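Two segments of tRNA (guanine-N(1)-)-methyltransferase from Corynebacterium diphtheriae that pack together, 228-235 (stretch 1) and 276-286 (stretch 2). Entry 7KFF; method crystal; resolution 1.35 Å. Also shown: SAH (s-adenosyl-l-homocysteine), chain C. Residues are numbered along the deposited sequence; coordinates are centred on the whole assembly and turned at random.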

ATOM      1  N   SER A 228      -0.012 -14.569  -6.618  1.00 29.44           N
ATOM      2  CA  SER A 228      -0.224 -13.645  -7.726  1.00 23.72           C
ATOM      3  C   SER A 228       1.103 -13.064  -8.178  1.00 23.49           C
ATOM      4  O   SER A 228       1.990 -12.800  -7.363  1.00 23.95           O
ATOM      5  N   PHE A 229       1.224 -12.845  -9.486  1.00 22.91           N
ATOM      6  CA  PHE A 229       2.375 -12.273 -10.172  1.00 26.59           C
ATOM      7  C   PHE A 229       3.502 -13.278 -10.355  1.00 28.92           C
ATOM      8  O   PHE A 229       4.440 -12.985 -11.091  1.00 29.09           O
ATOM      9  N   SER A 230       3.447 -14.452  -9.719  1.00 32.53           N
ATOM     10  CA  SER A 230       4.582 -15.368  -9.757  1.00 36.45           C
ATOM     11  C   SER A 230       4.939 -15.748 -11.188  1.00 35.69           C
ATOM     12  O   SER A 230       6.122 -15.830 -11.538  1.00 36.19           O
ATOM     13  N   ASP A 231       3.928 -15.972 -12.031  1.00 34.89           N
ATOM     14  CA  ASP A 231       4.108 -16.317 -13.435  1.00 33.43           C
ATOM     15  C   ASP A 231       3.629 -15.203 -14.360  1.00 30.33           C
ATOM     16  O   ASP A 231       3.319 -15.457 -15.531  1.00 29.42           O
ATOM     17  N   GLY A 232       3.548 -13.980 -13.854  1.00 27.13           N
ATOM     18  CA  GLY A 232       3.064 -12.857 -14.621  1.00 25.03           C
ATOM     19  C   GLY A 232       1.565 -12.680 -14.618  1.00 23.34           C
ATOM     20  O   GLY A 232       1.075 -11.693 -15.185  1.00 24.26           O
ATOM     21  N   LEU A 233       0.824 -13.578 -13.971  1.00 22.35           N
ATOM     22  CA  LEU A 233      -0.627 -13.561 -13.990  1.00 20.41           C
ATOM     23  C   LEU A 233      -1.170 -13.349 -12.583  1.00 20.24           C
ATOM     24  O   LEU A 233      -0.506 -13.638 -11.580  1.00 21.89           O
ATOM     25  N   LEU A 234      -2.406 -12.859 -12.529  1.00 18.56           N
ATOM     26  CA  LEU A 234      -3.141 -12.766 -11.276  1.00 17.97           C
ATOM     27  C   LEU A 234      -3.694 -14.132 -10.884  1.00 19.33           C
ATOM     28  O   LEU A 234      -4.038 -14.939 -11.741  1.00 21.00           O
ATOM     29  N   GLU A 235      -3.795 -14.386  -9.579  1.00 20.93           N
ATOM     30  CA  GLU A 235      -4.413 -15.628  -9.138  1.00 22.60           C
ATOM     31  C   GLU A 235      -5.920 -15.588  -9.369  1.00 20.37           C
ATOM     32  O   GLU A 235      -6.562 -14.542  -9.255  1.00 20.84           O
ATOM     33  N   GLU A 276      -9.625  -9.900 -17.353  1.00 21.56           N
ATOM     34  CA  GLU A 276     -10.683  -9.011 -16.874  1.00 24.48           C
ATOM     35  C   GLU A 276     -10.121  -7.732 -16.277  1.00 23.04           C
ATOM     36  O   GLU A 276     -10.669  -6.637 -16.486  1.00 24.37           O
ATOM     37  N   VAL A 277      -9.063  -7.858 -15.484  1.00 22.04           N
ATOM     38  CA  VAL A 277      -8.635  -6.799 -14.593  1.00 22.82           C
ATOM     39  C   VAL A 277      -7.340  -6.131 -15.035  1.00 22.09           C
ATOM     40  O   VAL A 277      -7.169  -4.930 -14.807  1.00 23.85           O
ATOM     41  N   ARG A 278      -6.424  -6.879 -15.647  1.00 18.97           N
ATOM     42  CA  ARG A 278      -5.103  -6.368 -16.030  1.00 18.76           C
ATOM     43  C   ARG A 278      -4.736  -6.903 -17.406  1.00 19.67           C
ATOM     44  O   ARG A 278      -3.703  -7.562 -17.586  1.00 19.50           O
ATOM     45  N   PRO A 279      -5.551  -6.603 -18.416  1.00 20.88           N
ATOM     46  CA  PRO A 279      -5.290  -7.186 -19.741  1.00 21.03           C
ATOM     47  C   PRO A 279      -3.947  -6.786 -20.330  1.00 21.69           C
ATOM     48  O   PRO A 279      -3.371  -7.554 -21.106  1.00 22.45           O
ATOM     49  N   GLU A 280      -3.411  -5.622 -19.955  1.00 22.87           N
ATOM     50  CA  GLU A 280      -2.097  -5.231 -20.450  1.00 24.36           C
ATOM     51  C   GLU A 280      -0.996  -6.183 -19.992  1.00 23.90           C
ATOM     52  O   GLU A 280       0.045  -6.270 -20.649  1.00 25.89           O
ATOM     53  N   LEU A 281      -1.190  -6.904 -18.885  1.00 21.68           N
ATOM     54  CA  LEU A 281      -0.176  -7.873 -18.490  1.00 21.16           C
ATOM     55  C   LEU A 281      -0.066  -9.009 -19.496  1.00 23.56           C
ATOM     56  O   LEU A 281       1.014  -9.585 -19.656  1.00 24.77           O
ATOM     57  N   LEU A 282      -1.164  -9.350 -20.172  1.00 24.81           N
ATOM     58  CA  LEU A 282      -1.108 -10.414 -21.169  1.00 26.88           C
ATOM     59  C   LEU A 282      -0.374  -9.960 -22.422  1.00 29.78           C
ATOM     60  O   LEU A 282       0.234 -10.784 -23.116  1.00 28.83           O
ATOM     61  N   ASP A 283      -0.415  -8.657 -22.718  1.00 33.81           N
ATOM     62  CA  ASP A 283       0.274  -8.136 -23.890  1.00 38.28           C
ATOM     63  C   ASP A 283       1.779  -8.300 -23.771  1.00 38.54           C
ATOM     64  O   ASP A 283       2.469  -8.418 -24.788  1.00 40.41           O
ATOM     65  N   GLY A 284       2.305  -8.296 -22.548  1.00 36.07           N
ATOM     66  CA  GLY A 284       3.719  -8.477 -22.314  1.00 35.55           C
ATOM     67  C   GLY A 284       4.214  -9.904 -22.320  1.00 34.71           C
ATOM     68  O   GLY A 284       5.398 -10.131 -22.059  1.00 37.07           O
HETATM   69  N   MSE A 285       3.349 -10.874 -22.610  1.00 31.10           N
HETATM   70  CA  MSE A 285       3.718 -12.282 -22.589  1.00 31.09           C
HETATM   71  C   MSE A 285       3.451 -12.900 -23.944  1.00 26.26           C
HETATM   72  O   MSE A 285       2.556 -12.445 -24.647  1.00 27.55           O
ATOM     73  N   GLU A 286       4.191 -13.947 -24.303  1.00 22.90           N
ATOM     74  CA  GLU A 286       3.850 -14.777 -25.463  1.00 22.73           C
ATOM     75  C   GLU A 286       3.085 -15.971 -24.922  1.00 20.16           C
ATOM     76  O   GLU A 286       3.685 -16.882 -24.352  1.00 20.76           O
TER

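No hydrogen bond or salt bridge crosses between the two stretches; the 332 Å² they bury, both sides summed, is closed mainly by apolar side chains, with Leu234, Leu233 and Met285 covering the most.

Leu234 has its CA-to-CB bond toward stretch 2. With chi1 at -56° (m) and chi2 at 179° (t), its CD1 lies 3.8 Å from Arg278 CG and 4.1 Å from Val277 CB, so the leucine meets the aliphatic part of the arginine. The charged end of Arg278, an m rotamer at chi1, chi2 and chi3, is held within its own stretch: NE donates to Glu280 OE2 at 2.8 Å with an N-H...acceptor angle of 171°, a hydrogen bond that is part of a salt bridge. Arg278 NH1 and NH2 are hydrogen-bonded elsewhere in the structure, and Arg278 NH1 lies 4.4 Å from Phe229 CE1 in an oblique approach.

Leu233 starts sideways, but its mt rotamer brings the end of the side chain nearer. Leu233 CD2 reaches Leu282 CD2 at 3.5 Å and Met285 SE at 3.7 Å, thus bridging two residues of stretch 2. Met285, present as selenomethionine, points toward stretch 1; its chi angles of -52°, 175° and 66° (m, t, p) carry CE to 3.6 Å from Asp231 O. Leu281, also mt and directed toward stretch 1, sets CD1 4.0 Å from Gly232 O. An ideal CB on Gly232 would lie 3.7 Å from Met285 SE, but the backbone angles, 86/-3, by themselves call for glycine.

Polar groups of stretch 1 brace its loop: Leu233 N donates to Asp231 OD1 (3.1 Å, 150°), and Glu235 N to Ser228 OG (3.0 Å, 162°). Ser228, out of reach of stretch 2, instead binds S-adenosyl-L-homocysteine, its N donating to SAH O and its OG to SAH OXT, both at 2.7 Å.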

ATOM      1  CB  SER A 228      -1.153 -12.504  -7.275  1.00 25.57           C
ATOM      2  OG  SER A 228      -2.512 -12.919  -7.272  1.00 26.80           O
ATOM      3  CB  PHE A 229       2.933 -10.997  -9.508  1.00 28.55           C
ATOM      4  CG  PHE A 229       1.863 -10.048  -9.091  1.00 31.28           C
ATOM      5  CD1 PHE A 229       1.092  -9.417 -10.046  1.00 32.07           C
ATOM      6  CD2 PHE A 229       1.600  -9.808  -7.746  1.00 32.86           C
ATOM      7  CE1 PHE A 229       0.078  -8.557  -9.673  1.00 32.08           C
ATOM      8  CE2 PHE A 229       0.584  -8.972  -7.370  1.00 32.55           C
ATOM      9  CZ  PHE A 229      -0.188  -8.352  -8.340  1.00 32.79           C
ATOM     10  CB  SER A 230       4.276 -16.612  -8.918  1.00 39.92           C
ATOM     11  OG  SER A 230       3.220 -17.384  -9.471  1.00 41.23           O
ATOM     12  CB  ASP A 231       3.339 -17.601 -13.742  1.00 37.28           C
ATOM     13  CG  ASP A 231       1.861 -17.487 -13.393  1.00 41.32           C
ATOM     14  OD1 ASP A 231       1.458 -16.426 -12.858  1.00 40.78           O
ATOM     15  OD2 ASP A 231       1.107 -18.452 -13.652  1.00 43.41           O
ATOM     16  CB  LEU A 233      -1.176 -14.896 -14.510  1.00 21.65           C
ATOM     17  CG  LEU A 233      -0.799 -15.295 -15.932  1.00 23.60           C
ATOM     18  CD1 LEU A 233      -1.372 -16.674 -16.253  1.00 25.57           C
ATOM     19  CD2 LEU A 233      -1.263 -14.266 -16.934  1.00 25.82           C
ATOM     20  CB  LEU A 234      -4.318 -11.803 -11.430  1.00 18.50           C
ATOM     21  CG  LEU A 234      -3.976 -10.402 -11.906  1.00 19.33           C
ATOM     22  CD1 LEU A 234      -5.272  -9.579 -12.026  1.00 20.30           C
ATOM     23  CD2 LEU A 234      -2.980  -9.737 -10.988  1.00 21.15           C
ATOM     24  CB  GLU A 235      -4.147 -15.879  -7.651  1.00 31.26           C
ATOM     25  CG  GLU A 235      -2.765 -16.453  -7.335  1.00 41.88           C
ATOM     26  CD  GLU A 235      -2.609 -17.925  -7.706  1.00 49.58           C
ATOM     27  OE1 GLU A 235      -1.489 -18.313  -8.110  1.00 50.87           O
ATOM     28  OE2 GLU A 235      -3.594 -18.695  -7.579  1.00 52.04           O
ATOM     29  CB  GLU A 276     -11.498  -9.714 -15.784  1.00 26.63           C
ATOM     30  CG  GLU A 276     -12.363 -10.850 -16.260  1.00 29.48           C
ATOM     31  CD  GLU A 276     -12.962 -11.665 -15.119  1.00 32.41           C
ATOM     32  OE1 GLU A 276     -12.453 -11.610 -13.966  1.00 31.54           O
ATOM     33  OE2 GLU A 276     -13.957 -12.365 -15.386  1.00 34.56           O
ATOM     34  CB  VAL A 277      -8.489  -7.396 -13.171  1.00 26.54           C
ATOM     35  CG1 VAL A 277      -8.030  -6.357 -12.199  1.00 28.01           C
ATOM     36  CG2 VAL A 277      -9.802  -8.050 -12.698  1.00 29.23           C
ATOM     37  CB  ARG A 278      -4.057  -6.786 -14.996  1.00 18.92           C
ATOM     38  CG  ARG A 278      -4.279  -6.289 -13.588  1.00 20.35           C
ATOM     39  CD  ARG A 278      -3.987  -4.815 -13.474  1.00 21.59           C
ATOM     40  NE  ARG A 278      -2.591  -4.492 -13.732  1.00 20.04           N
ATOM     41  CZ  ARG A 278      -1.602  -4.649 -12.859  1.00 18.45           C
ATOM     42  NH1 ARG A 278      -1.837  -5.141 -11.655  1.00 19.90           N
ATOM     43  NH2 ARG A 278      -0.366  -4.319 -13.175  1.00 20.70           N
ATOM     44  CB  PRO A 279      -6.474  -6.696 -20.594  1.00 22.67           C
ATOM     45  CG  PRO A 279      -6.970  -5.462 -19.860  1.00 24.03           C
ATOM     46  CD  PRO A 279      -6.765  -5.768 -18.398  1.00 21.93           C
ATOM     47  CB  GLU A 280      -1.788  -3.789 -20.043  1.00 25.75           C
ATOM     48  CG  GLU A 280      -1.377  -3.595 -18.578  1.00 28.81           C
ATOM     49  CD  GLU A 280      -2.520  -3.653 -17.559  1.00 31.73           C
ATOM     50  OE1 GLU A 280      -3.706  -3.796 -17.930  1.00 31.12           O
ATOM     51  OE2 GLU A 280      -2.201  -3.537 -16.363  1.00 33.18           O
ATOM     52  CB  LEU A 281      -0.457  -8.431 -17.097  1.00 20.62           C
ATOM     53  CG  LEU A 281      -0.334  -7.441 -15.939  1.00 21.79           C
ATOM     54  CD1 LEU A 281      -0.626  -8.125 -14.611  1.00 22.71           C
ATOM     55  CD2 LEU A 281       1.037  -6.789 -15.904  1.00 23.49           C
ATOM     56  CB  LEU A 282      -2.517 -10.887 -21.527  1.00 27.51           C
ATOM     57  CG  LEU A 282      -3.315 -11.504 -20.383  1.00 28.54           C
ATOM     58  CD1 LEU A 282      -4.739 -11.818 -20.843  1.00 30.91           C
ATOM     59  CD2 LEU A 282      -2.651 -12.758 -19.832  1.00 28.99           C
ATOM     60  CB  ASP A 283      -0.047  -6.654 -24.082  1.00 43.65           C
ATOM     61  CG  ASP A 283      -1.505  -6.410 -24.396  1.00 48.94           C
ATOM     62  OD1 ASP A 283      -2.166  -7.335 -24.914  1.00 51.26           O
ATOM     63  OD2 ASP A 283      -1.990  -5.290 -24.133  1.00 50.94           O
HETATM   64  CB  MSE A 285       2.835 -13.036 -21.600  1.00 37.64           C
HETATM   65  CG  MSE A 285       2.778 -12.432 -20.237  1.00 45.40           C
HETATM   66 SE   MSE A 285       1.515 -13.394 -19.141  1.00 50.99          SE
HETATM   67  CE  MSE A 285       2.452 -15.127 -19.013  1.00 53.65           C
ATOM     68  CB  GLU A 286       5.076 -15.265 -26.231  1.00 27.64           C
ATOM     69  CG  GLU A 286       5.770 -14.217 -27.036  1.00 31.19           C
ATOM     70  CD  GLU A 286       4.979 -13.722 -28.243  1.00 32.30           C
ATOM     71  OE1 GLU A 286       3.870 -14.218 -28.531  1.00 28.77           O
ATOM     72  OE2 GLU A 286       5.481 -12.810 -28.911  1.00 36.31           O
TER
HETATM   73  N   SAH C 302      -2.505 -16.704  -2.824  1.00 47.70           N
HETATM   74  CA  SAH C 302      -2.926 -15.319  -2.886  1.00 44.24           C
HETATM   75  CB  SAH C 302      -2.427 -14.654  -1.622  1.00 38.65           C
HETATM   76  CG  SAH C 302      -3.504 -14.077  -0.721  1.00 29.01           C
HETATM   77  SD  SAH C 302      -2.601 -12.973   0.347  1.00 21.49           S
HETATM   78  C   SAH C 302      -2.377 -14.552  -4.076  1.00 47.02           C
HETATM   79  O   SAH C 302      -1.167 -14.396  -4.227  1.00 49.05           O
HETATM   80  OXT SAH C 302      -3.143 -14.048  -4.897  1.00 45.28           O
HETATM   81  C5' SAH C 302      -3.811 -12.871   1.659  1.00 18.08           C
HETATM   82  C4' SAH C 302      -4.662 -11.617   1.628  1.00 15.41           C
HETATM   83  O4' SAH C 302      -3.861 -10.447   1.775  1.00 13.82           O
HETATM   84  C3' SAH C 302      -5.503 -11.365   0.368  1.00 15.41           C
HETATM   85  O3' SAH C 302      -6.624 -12.172   0.330  1.00 19.11           O
HETATM   86  C2' SAH C 302      -5.788  -9.870   0.515  1.00 13.71           C
HETATM   87  O2' SAH C 302      -6.802  -9.635   1.461  1.00 15.64           O
HETATM   88  C1' SAH C 302      -4.476  -9.373   1.082  1.00 13.33           C
HETATM   89  N9  SAH C 302      -3.542  -8.917   0.038  1.00 12.18           N
HETATM   90  C8  SAH C 302      -2.356  -9.507  -0.341  1.00 12.50           C
HETATM   91  N7  SAH C 302      -1.758  -8.739  -1.272  1.00 12.86           N
HETATM   92  C5  SAH C 302      -2.567  -7.670  -1.508  1.00 12.10           C
HETATM   93  C6  SAH C 302      -2.466  -6.576  -2.358  1.00 11.59           C
HETATM   94  N6  SAH C 302      -1.438  -6.376  -3.207  1.00 13.11           N
HETATM   95  N1  SAH C 302      -3.479  -5.646  -2.343  1.00 12.06           N
HETATM   96  C2  SAH C 302      -4.550  -5.794  -1.494  1.00 11.82           C
HETATM   97  N3  SAH C 302      -4.656  -6.856  -0.647  1.00 12.35           N
HETATM   98  C4  SAH C 302      -3.675  -7.768  -0.671  1.00 12.69           C